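Local coordinates for protein 3-ketosteroid-delta4-5alpha-dehydrogenase (Rhodococcus jostii, PDB 4AT2) that is a FAD-dependent oxidoreductase of steroid catabolism that dehydrogenates 3-ketosteroids between carbons 4 and 5 of the steroid nucleus, at residues A[28-33]-A[227-232]; A[38-43]-A[248-253]. All coordinates share one frame; numbering follows the deposited sequence.

Contact 1 (A[28-33]-A[227-232])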
ATOM      1  N   ARG A  28       6.604 -18.971  17.066  1.00 25.33           N
ATOM      2  CA  ARG A  28       7.545 -18.399  18.019  1.00 25.95           C
ATOM      3  C   ARG A  28       8.830 -19.208  17.956  1.00 24.39           C
ATOM      4  O   ARG A  28       8.775 -20.416  17.715  1.00 24.31           O
ATOM      5  CB  ARG A  28       6.969 -18.436  19.442  1.00 28.55           C
ATOM      6  CG  ARG A  28       5.955 -17.336  19.728  1.00 30.56           C
ATOM      7  CD  ARG A  28       5.378 -17.446  21.134  1.00 32.46           C
ATOM      8  NE  ARG A  28       4.555 -16.283  21.495  1.00 34.09           N
ATOM      9  CZ  ARG A  28       5.025 -15.162  22.041  1.00 35.89           C
ATOM     10  NH1 ARG A  28       6.325 -15.036  22.289  1.00 36.51           N
ATOM     11  NH2 ARG A  28       4.197 -14.157  22.346  1.00 36.04           N
ATOM     12  N   PRO A  29       9.992 -18.549  18.149  1.00 23.88           N
ATOM     13  CA  PRO A  29      11.247 -19.282  18.050  1.00 23.17           C
ATOM     14  C   PRO A  29      11.363 -20.379  19.100  1.00 23.00           C
ATOM     15  O   PRO A  29      10.876 -20.230  20.220  1.00 23.66           O
ATOM     16  CB  PRO A  29      12.304 -18.204  18.311  1.00 22.98           C
ATOM     17  CG  PRO A  29      11.592 -17.163  19.106  1.00 23.67           C
ATOM     18  CD  PRO A  29      10.225 -17.130  18.486  1.00 23.41           C
ATOM     19  N   ARG A  30      12.011 -21.464  18.720  1.00 22.31           N
ATOM     20  CA  ARG A  30      12.295 -22.568  19.616  1.00 21.81           C
ATOM     21  C   ARG A  30      13.674 -22.331  20.239  1.00 21.06           C
ATOM     22  O   ARG A  30      14.620 -21.986  19.536  1.00 19.86           O
ATOM     23  CB  ARG A  30      12.266 -23.856  18.795  1.00 22.55           C
ATOM     24  CG  ARG A  30      12.742 -25.103  19.507  1.00 24.87           C
ATOM     25  CD  ARG A  30      11.594 -25.834  20.173  1.00 26.55           C
ATOM     26  NE  ARG A  30      12.057 -27.139  20.626  1.00 28.90           N
ATOM     27  CZ  ARG A  30      11.880 -28.272  19.957  1.00 29.25           C
ATOM     28  NH1 ARG A  30      11.224 -28.276  18.800  1.00 29.54           N
ATOM     29  NH2 ARG A  30      12.361 -29.402  20.453  1.00 30.15           N
ATOM     30  N   SER A  31      13.790 -22.491  21.558  1.00 21.12           N
ATOM     31  CA  SER A  31      15.091 -22.362  22.225  1.00 21.17           C
ATOM     32  C   SER A  31      15.985 -23.559  21.895  1.00 20.88           C
ATOM     33  O   SER A  31      15.546 -24.705  22.001  1.00 20.51           O
ATOM     34  CB  SER A  31      14.911 -22.251  23.746  1.00 21.97           C
ATOM     35  OG  SER A  31      16.162 -22.350  24.416  1.00 24.10           O
ATOM     36  N   ALA A  32      17.235 -23.290  21.520  1.00 20.52           N
ATOM     37  CA  ALA A  32      18.186 -24.348  21.158  1.00 21.18           C
ATOM     38  C   ALA A  32      18.391 -25.342  22.302  1.00 22.46           C
ATOM     39  O   ALA A  32      18.625 -26.522  22.067  1.00 22.63           O
ATOM     40  CB  ALA A  32      19.521 -23.756  20.726  1.00 20.81           C
ATOM     41  N   THR A  33      18.288 -24.859  23.536  1.00 24.17           N
ATOM     42  CA  THR A  33      18.488 -25.726  24.705  1.00 25.87           C
ATOM     43  C   THR A  33      17.415 -26.814  24.798  1.00 26.30           C
ATOM     44  O   THR A  33      17.641 -27.854  25.421  1.00 27.24           O
ATOM     45  CB  THR A  33      18.545 -24.921  26.018  1.00 26.94           C
ATOM     46  OG1 THR A  33      17.277 -24.305  26.264  1.00 28.61           O
ATOM     47  CG2 THR A  33      19.624 -23.856  25.945  1.00 27.54           C
ATOM     48  N   THR A 227       9.559 -23.167  12.013  1.00 13.86           N
ATOM     49  CA  THR A 227      10.007 -22.186  13.018  0.50 13.79           C
ATOM     50  C   THR A 227      11.533 -22.101  13.056  1.00 13.45           C
ATOM     51  O   THR A 227      12.209 -23.081  12.736  1.00 13.46           O
ATOM     52  CB  THR A 227       9.527 -22.551  14.452  0.50 14.18           C
ATOM     53  OG1 THR A 227      10.477 -23.414  15.083  0.50 14.78           O
ATOM     54  CG2 THR A 227       8.173 -23.251  14.459  0.50 14.44           C
ATOM     55  N   LEU A 228      12.063 -20.966  13.502  1.00 12.70           N
ATOM     56  CA  LEU A 228      13.499 -20.804  13.671  1.00 12.54           C
ATOM     57  C   LEU A 228      13.896 -21.235  15.073  1.00 12.81           C
ATOM     58  O   LEU A 228      13.109 -21.104  16.009  1.00 13.06           O
ATOM     59  CB  LEU A 228      13.891 -19.346  13.448  1.00 12.08           C
ATOM     60  CG  LEU A 228      13.572 -18.842  12.026  1.00 11.79           C
ATOM     61  CD1 LEU A 228      13.633 -17.325  11.928  1.00 11.68           C
ATOM     62  CD2 LEU A 228      14.511 -19.461  10.999  1.00 11.85           C
ATOM     63  N   VAL A 229      15.118 -21.747  15.202  1.00 12.88           N
ATOM     64  CA  VAL A 229      15.689 -22.076  16.495  1.00 13.27           C
ATOM     65  C   VAL A 229      16.722 -21.004  16.836  1.00 13.32           C
ATOM     66  O   VAL A 229      17.565 -20.668  16.004  1.00 13.04           O
ATOM     67  CB  VAL A 229      16.387 -23.449  16.478  1.00 13.30           C
ATOM     68  CG1 VAL A 229      16.960 -23.772  17.855  1.00 13.71           C
ATOM     69  CG2 VAL A 229      15.413 -24.535  16.042  1.00 13.20           C
ATOM     70  N   THR A 230      16.643 -20.461  18.050  1.00 14.18           N
ATOM     71  CA  THR A 230      17.588 -19.429  18.479  1.00 15.04           C
ATOM     72  C   THR A 230      18.327 -19.849  19.751  1.00 16.16           C
ATOM     73  O   THR A 230      17.777 -20.579  20.564  1.00 16.56           O
ATOM     74  CB  THR A 230      16.900 -18.062  18.722  1.00 15.11           C
ATOM     75  OG1 THR A 230      15.862 -18.206  19.700  1.00 15.62           O
ATOM     76  CG2 THR A 230      16.308 -17.514  17.433  1.00 14.91           C
ATOM     77  N   ASP A 231      19.568 -19.399  19.919  1.00 17.37           N
ATOM     78  CA  ASP A 231      20.250 -19.606  21.207  1.00 19.21           C
ATOM     79  C   ASP A 231      19.951 -18.439  22.155  1.00 20.49           C
ATOM     80  O   ASP A 231      19.158 -17.555  21.817  1.00 20.53           O
ATOM     81  CB  ASP A 231      21.759 -19.870  21.036  1.00 19.69           C
ATOM     82  CG  ASP A 231      22.525 -18.667  20.499  1.00 19.58           C
ATOM     83  OD1 ASP A 231      22.050 -17.521  20.598  1.00 20.63           O
ATOM     84  OD2 ASP A 231      23.635 -18.879  19.985  1.00 20.20           O
ATOM     85  N   ASP A 232      20.576 -18.424  23.331  1.00 22.94           N
ATOM     86  CA  ASP A 232      20.233 -17.415  24.343  1.00 24.77           C
ATOM     87  C   ASP A 232      20.731 -15.998  24.019  1.00 24.65           C
ATOM     88  O   ASP A 232      20.385 -15.042  24.718  1.00 26.35           O
ATOM     89  CB  ASP A 232      20.628 -17.860  25.766  1.00 27.67           C
ATOM     90  CG  ASP A 232      22.115 -18.138  25.925  1.00 30.06           C
ATOM     91  OD1 ASP A 232      22.937 -17.727  25.071  1.00 31.72           O
ATOM     92  OD2 ASP A 232      22.471 -18.774  26.948  1.00 32.78           O
TER
HETATM   93  O   HOH W   1      17.869 -20.306  24.051  1.00 35.08           O

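Contact 2 (A[38-43]-A[248-253])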
ATOM      1  N   TRP A  38      19.535 -33.222  16.960  1.00 23.15           N
ATOM      2  CA  TRP A  38      19.445 -32.637  15.631  1.00 21.41           C
ATOM      3  C   TRP A  38      19.349 -33.743  14.628  1.00 20.59           C
ATOM      4  O   TRP A  38      20.215 -34.621  14.581  1.00 21.21           O
ATOM      5  CB  TRP A  38      20.665 -31.773  15.359  1.00 20.87           C
ATOM      6  CG  TRP A  38      20.773 -30.578  16.278  1.00 20.91           C
ATOM      7  CD1 TRP A  38      21.610 -30.421  17.382  1.00 21.56           C
ATOM      8  CD2 TRP A  38      20.020 -29.319  16.192  1.00 20.41           C
ATOM      9  NE1 TRP A  38      21.430 -29.187  17.966  1.00 21.56           N
ATOM     10  CE2 TRP A  38      20.491 -28.479  17.305  1.00 20.73           C
ATOM     11  CE3 TRP A  38      19.037 -28.822  15.345  1.00 19.66           C
ATOM     12  CZ2 TRP A  38      19.986 -27.209  17.530  1.00 20.25           C
ATOM     13  CZ3 TRP A  38      18.540 -27.538  15.584  1.00 19.56           C
ATOM     14  CH2 TRP A  38      19.006 -26.749  16.648  1.00 19.78           C
ATOM     15  N   ASP A  39      18.285 -33.737  13.834  1.00 19.16           N
ATOM     16  CA  ASP A  39      18.089 -34.762  12.813  1.00 18.74           C
ATOM     17  C   ASP A  39      19.054 -34.603  11.651  1.00 18.32           C
ATOM     18  O   ASP A  39      19.483 -35.590  11.046  1.00 18.30           O
ATOM     19  CB  ASP A  39      16.649 -34.748  12.305  1.00 18.66           C
ATOM     20  CG  ASP A  39      15.665 -35.066  13.389  1.00 19.14           C
ATOM     21  OD1 ASP A  39      15.381 -36.264  13.582  1.00 20.46           O
ATOM     22  OD2 ASP A  39      15.212 -34.141  14.085  1.00 18.87           O
ATOM     23  N   TYR A  40      19.385 -33.350  11.346  1.00 17.80           N
ATOM     24  CA  TYR A  40      20.311 -33.017  10.277  1.00 17.63           C
ATOM     25  C   TYR A  40      21.157 -31.846  10.756  1.00 17.34           C
ATOM     26  O   TYR A  40      20.733 -31.089  11.634  1.00 16.60           O
ATOM     27  CB  TYR A  40      19.573 -32.613   8.988  1.00 17.79           C
ATOM     28  CG  TYR A  40      18.614 -33.646   8.427  1.00 18.38           C
ATOM     29  CD1 TYR A  40      17.284 -33.669   8.830  1.00 18.43           C
ATOM     30  CD2 TYR A  40      19.032 -34.582   7.476  1.00 19.22           C
ATOM     31  CE1 TYR A  40      16.395 -34.606   8.329  1.00 19.06           C
ATOM     32  CE2 TYR A  40      18.146 -35.525   6.959  1.00 19.58           C
ATOM     33  CZ  TYR A  40      16.827 -35.524   7.388  1.00 19.58           C
ATOM     34  OH  TYR A  40      15.921 -36.443   6.884  1.00 20.27           O
ATOM     35  N   GLU A  41      22.347 -31.706  10.182  1.00 17.41           N
ATOM     36  CA  GLU A  41      23.234 -30.578  10.481  1.00 17.47           C
ATOM     37  C   GLU A  41      23.962 -30.145   9.214  1.00 16.30           C
ATOM     38  O   GLU A  41      24.320 -30.976   8.382  1.00 16.09           O
ATOM     39  CB  GLU A  41      24.276 -30.939  11.551  1.00 19.59           C
ATOM     40  CG  GLU A  41      23.716 -31.395  12.889  1.00 22.90           C
ATOM     41  CD  GLU A  41      24.806 -31.826  13.863  1.00 25.58           C
ATOM     42  OE1 GLU A  41      25.703 -31.001  14.164  1.00 28.33           O
ATOM     43  OE2 GLU A  41      24.768 -32.990  14.325  1.00 28.24           O
ATOM     44  N   ALA A  42      24.186 -28.837   9.084  1.00 15.44           N
ATOM     45  CA  ALA A  42      24.962 -28.259   7.989  1.00 14.72           C
ATOM     46  C   ALA A  42      25.563 -26.942   8.454  1.00 14.14           C
ATOM     47  O   ALA A  42      25.226 -26.445   9.529  1.00 14.06           O
ATOM     48  CB  ALA A  42      24.083 -28.025   6.762  1.00 14.60           C
ATOM     49  N   ASP A  43      26.458 -26.376   7.653  1.00 13.82           N
ATOM     50  CA  ASP A  43      26.974 -25.041   7.947  1.00 13.57           C
ATOM     51  C   ASP A  43      25.938 -24.008   7.528  1.00 12.77           C
ATOM     52  O   ASP A  43      25.593 -23.120   8.297  1.00 12.59           O
ATOM     53  CB  ASP A  43      28.263 -24.775   7.183  1.00 14.35           C
ATOM     54  CG  ASP A  43      29.420 -25.600   7.685  1.00 15.43           C
ATOM     55  OD1 ASP A  43      29.460 -25.914   8.892  1.00 15.91           O
ATOM     56  OD2 ASP A  43      30.282 -25.933   6.856  1.00 16.15           O
ATOM     57  N   VAL A 248      11.204 -32.595  12.730  1.00 14.28           N
ATOM     58  CA  VAL A 248      12.656 -32.730  12.668  1.00 14.05           C
ATOM     59  C   VAL A 248      13.319 -31.396  13.023  1.00 13.78           C
ATOM     60  O   VAL A 248      12.722 -30.329  12.839  1.00 13.55           O
ATOM     61  CB  VAL A 248      13.141 -33.242  11.289  1.00 14.00           C
ATOM     62  CG1 VAL A 248      12.598 -34.640  11.001  1.00 14.16           C
ATOM     63  CG2 VAL A 248      12.748 -32.278  10.168  1.00 13.39           C
ATOM     64  N   ALA A 249      14.542 -31.454  13.547  1.00 13.81           N
ATOM     65  CA  ALA A 249      15.322 -30.228  13.793  1.00 13.76           C
ATOM     66  C   ALA A 249      16.588 -30.256  12.949  1.00 13.75           C
ATOM     67  O   ALA A 249      17.261 -31.282  12.861  1.00 13.83           O
ATOM     68  CB  ALA A 249      15.659 -30.095  15.274  1.00 14.07           C
ATOM     69  N   VAL A 250      16.910 -29.127  12.327  1.00 13.50           N
ATOM     70  CA  VAL A 250      18.060 -29.042  11.434  1.00 13.61           C
ATOM     71  C   VAL A 250      18.986 -27.945  11.935  1.00 13.81           C
ATOM     72  O   VAL A 250      18.569 -26.792  12.048  1.00 13.30           O
ATOM     73  CB  VAL A 250      17.623 -28.725   9.982  1.00 13.47           C
ATOM     74  CG1 VAL A 250      18.839 -28.622   9.080  1.00 13.28           C
ATOM     75  CG2 VAL A 250      16.653 -29.785   9.453  1.00 13.48           C
ATOM     76  N   ARG A 251      20.233 -28.305  12.231  1.00 14.41           N
ATOM     77  CA  ARG A 251      21.202 -27.364  12.785  1.00 15.09           C
ATOM     78  C   ARG A 251      21.924 -26.602  11.683  1.00 14.50           C
ATOM     79  O   ARG A 251      22.307 -27.191  10.675  1.00 14.37           O
ATOM     80  CB  ARG A 251      22.227 -28.085  13.659  1.00 17.04           C
ATOM     81  CG  ARG A 251      23.003 -27.116  14.532  1.00 19.32           C
ATOM     82  CD  ARG A 251      23.627 -27.803  15.725  1.00 22.56           C
ATOM     83  NE  ARG A 251      24.959 -28.314  15.427  1.00 25.70           N
ATOM     84  CZ  ARG A 251      26.070 -27.578  15.460  1.00 27.01           C
ATOM     85  NH1 ARG A 251      26.007 -26.279  15.748  1.00 28.27           N
ATOM     86  NH2 ARG A 251      27.244 -28.139  15.190  1.00 27.79           N
ATOM     87  N   ALA A 252      22.078 -25.290  11.881  1.00 14.29           N
ATOM     88  CA  ALA A 252      22.797 -24.420  10.945  1.00 14.34           C
ATOM     89  C   ALA A 252      23.963 -23.779  11.682  1.00 14.77           C
ATOM     90  O   ALA A 252      23.766 -22.820  12.443  1.00 15.03           O
ATOM     91  CB  ALA A 252      21.859 -23.344  10.382  1.00 13.87           C
ATOM     92  N   ARG A 253      25.174 -24.297  11.474  1.00 15.44           N
ATOM     93  CA  ARG A 253      26.342 -23.797  12.209  1.00 16.28           C
ATOM     94  C   ARG A 253      26.682 -22.337  11.894  1.00 16.01           C
ATOM     95  O   ARG A 253      27.121 -21.600  12.781  1.00 16.53           O
ATOM     96  CB  ARG A 253      27.578 -24.676  11.975  1.00 17.78           C
ATOM     97  CG  ARG A 253      27.396 -26.148  12.310  1.00 19.47           C
ATOM     98  CD  ARG A 253      28.662 -26.928  11.985  1.00 21.44           C
ATOM     99  NE  ARG A 253      28.439 -28.374  12.001  1.00 23.80           N
ATOM    100  CZ  ARG A 253      28.271 -29.132  10.916  1.00 24.84           C
ATOM    101  NH1 ARG A 253      28.309 -28.605   9.692  1.00 24.63           N
ATOM    102  NH2 ARG A 253      28.079 -30.434  11.056  1.00 25.70           N
TER
HETATM  103  O   HOH W   2      27.379 -32.143   8.435  1.00 35.31           O

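Contact 1 (A[28-33]-A[227-232])
An edge of a five-stranded mixed sheet is completed where Arg-30 and Ser-31, a two-residue strand near the N-terminus, run parallel to the end of strand 223-230. Arg-30 lies level with Val-229 and Ser-31 with Thr-230. The ladder starts with Arg-30 N donating a hydrogen bond to Leu-228 O at 2.9 Å. Thr-230 N then donates to Arg-30 O, almost in line with the carbonyl bond (C=O...N angle 165°), and Ala-32 N closes the series on Thr-230 O at 2.9 Å, tilted 31° from that carbonyl plane. Pro-29, which has no N-H to offer, fits just ahead of the ladder: its CA approaches Leu-228 O in a CA-H...O contact, while its ring carbon CB rests 3.8 Å from Thr-230 OG1.

The apolar touch is made by Val-229. With CG1 anti to the backbone N (chi1 -179°), this methyl packs against Ala-32 at the start of the 3-10 segment, 3.8 Å from its CB, and the small side chain of Ala-32 is consistent with the chain turning so close to the strand. Arg-30 sends its CB past Val-229 CG2, but its bent chain leads the guanidinium away to Thr-34 and a salt bridge with Glu-247. On the other face, Ser-31 OG shares a 2.9 Å hydrogen bond with Thr-33 OG1, a short polar link suited to a turn at the surface. A water on Ser-31 OG also reaches Thr-230 O weakly. Parallel pairing along one side only is that of an edge strand, here an outermost strand of the mixed sheet within this chain.

Contact 2 (A[38-43]-A[248-253])
Backbone pairing between strands 40-42 and 248-252, parallel within 16°, sets the frame of this contact. Arg-251 is held at both its N-H and its C=O: N donates to Tyr-40 O at 2.9 Å, and O accepts Ala-42 N. Ala-42 O in turn takes Arg-253 N. Just ahead of strand 40-42, Ala-249 O accepts Asp-39 N and, weakly, Tyr-40 N.

One side chain joins the backbone ladder. Before strand 40-42 begins, the short Asp-39 side chain reaches across to the neighbouring strand, where OD2 accepts Ala-249 N at 2.8 Å on its anti side.

Arg-251 passes over one face of the Trp-38 indole, its CD 3.5 Å from the centroid of the five-membered ring in a CH-pi contact; the broad ring suits a long aliphatic stem. Ala-249 CB, small enough to fit, meets Trp-38 CE3 at 3.6 Å. Elsewhere Tyr-40 CD1 touches Val-250 CG2, and the tyrosine hydroxyl bonds to Gln-243.

Two salt bridges join the strands. The Arg-251 chain bends at chi3 (89°), carrying NE to Glu-41 OE1 at 3.1 Å; the oxygen lies at the guanidinium edge, whereas NE stands above the carboxylate plane. Arg-253 NH1 reaches Asp-43 OD1 at 3.0 Å, again from above the carboxylate, and Asp-43 OD2 takes Asp-66 N. A long ion pair from Glu-41 to Arg-253 NH2 links both bridges. Edge strand 40-42 thus pairs parallel with 246-252, Glu-41 and Arg-251 on one face, Tyr-40, Val-250, Ala-42 and Ala-252 on the other, the salt-bridge network running on to the sheet's corner.

How the contacts relate
Contacts 1 and 2 complete the two edges of one five-stranded mixed sheet, in the order 30-31, 223-230, 236-243, 246-252, 40-42, so the N-terminal chain supplies both outer strands while residues 223-252 form the antiparallel middle. Their centres lie about 13 Å apart. Along the chain the segments alternate: 28-33, 38-43, 227-232, 248-253. Trp-38 bridges them, its CH2 packing on Val-229 CG1 at 3.8 Å. Beyond the corners at Asp-43 and Arg-253, strands 45-47 and 255-258 continue side by side in the parallel sheet, whose strand 45-47 leads into a glycine-rich turn that fits the GxGxxG pattern, with backbone amides apparently on FAD, consistent with a Rossmann-type dinucleotide-binding domain.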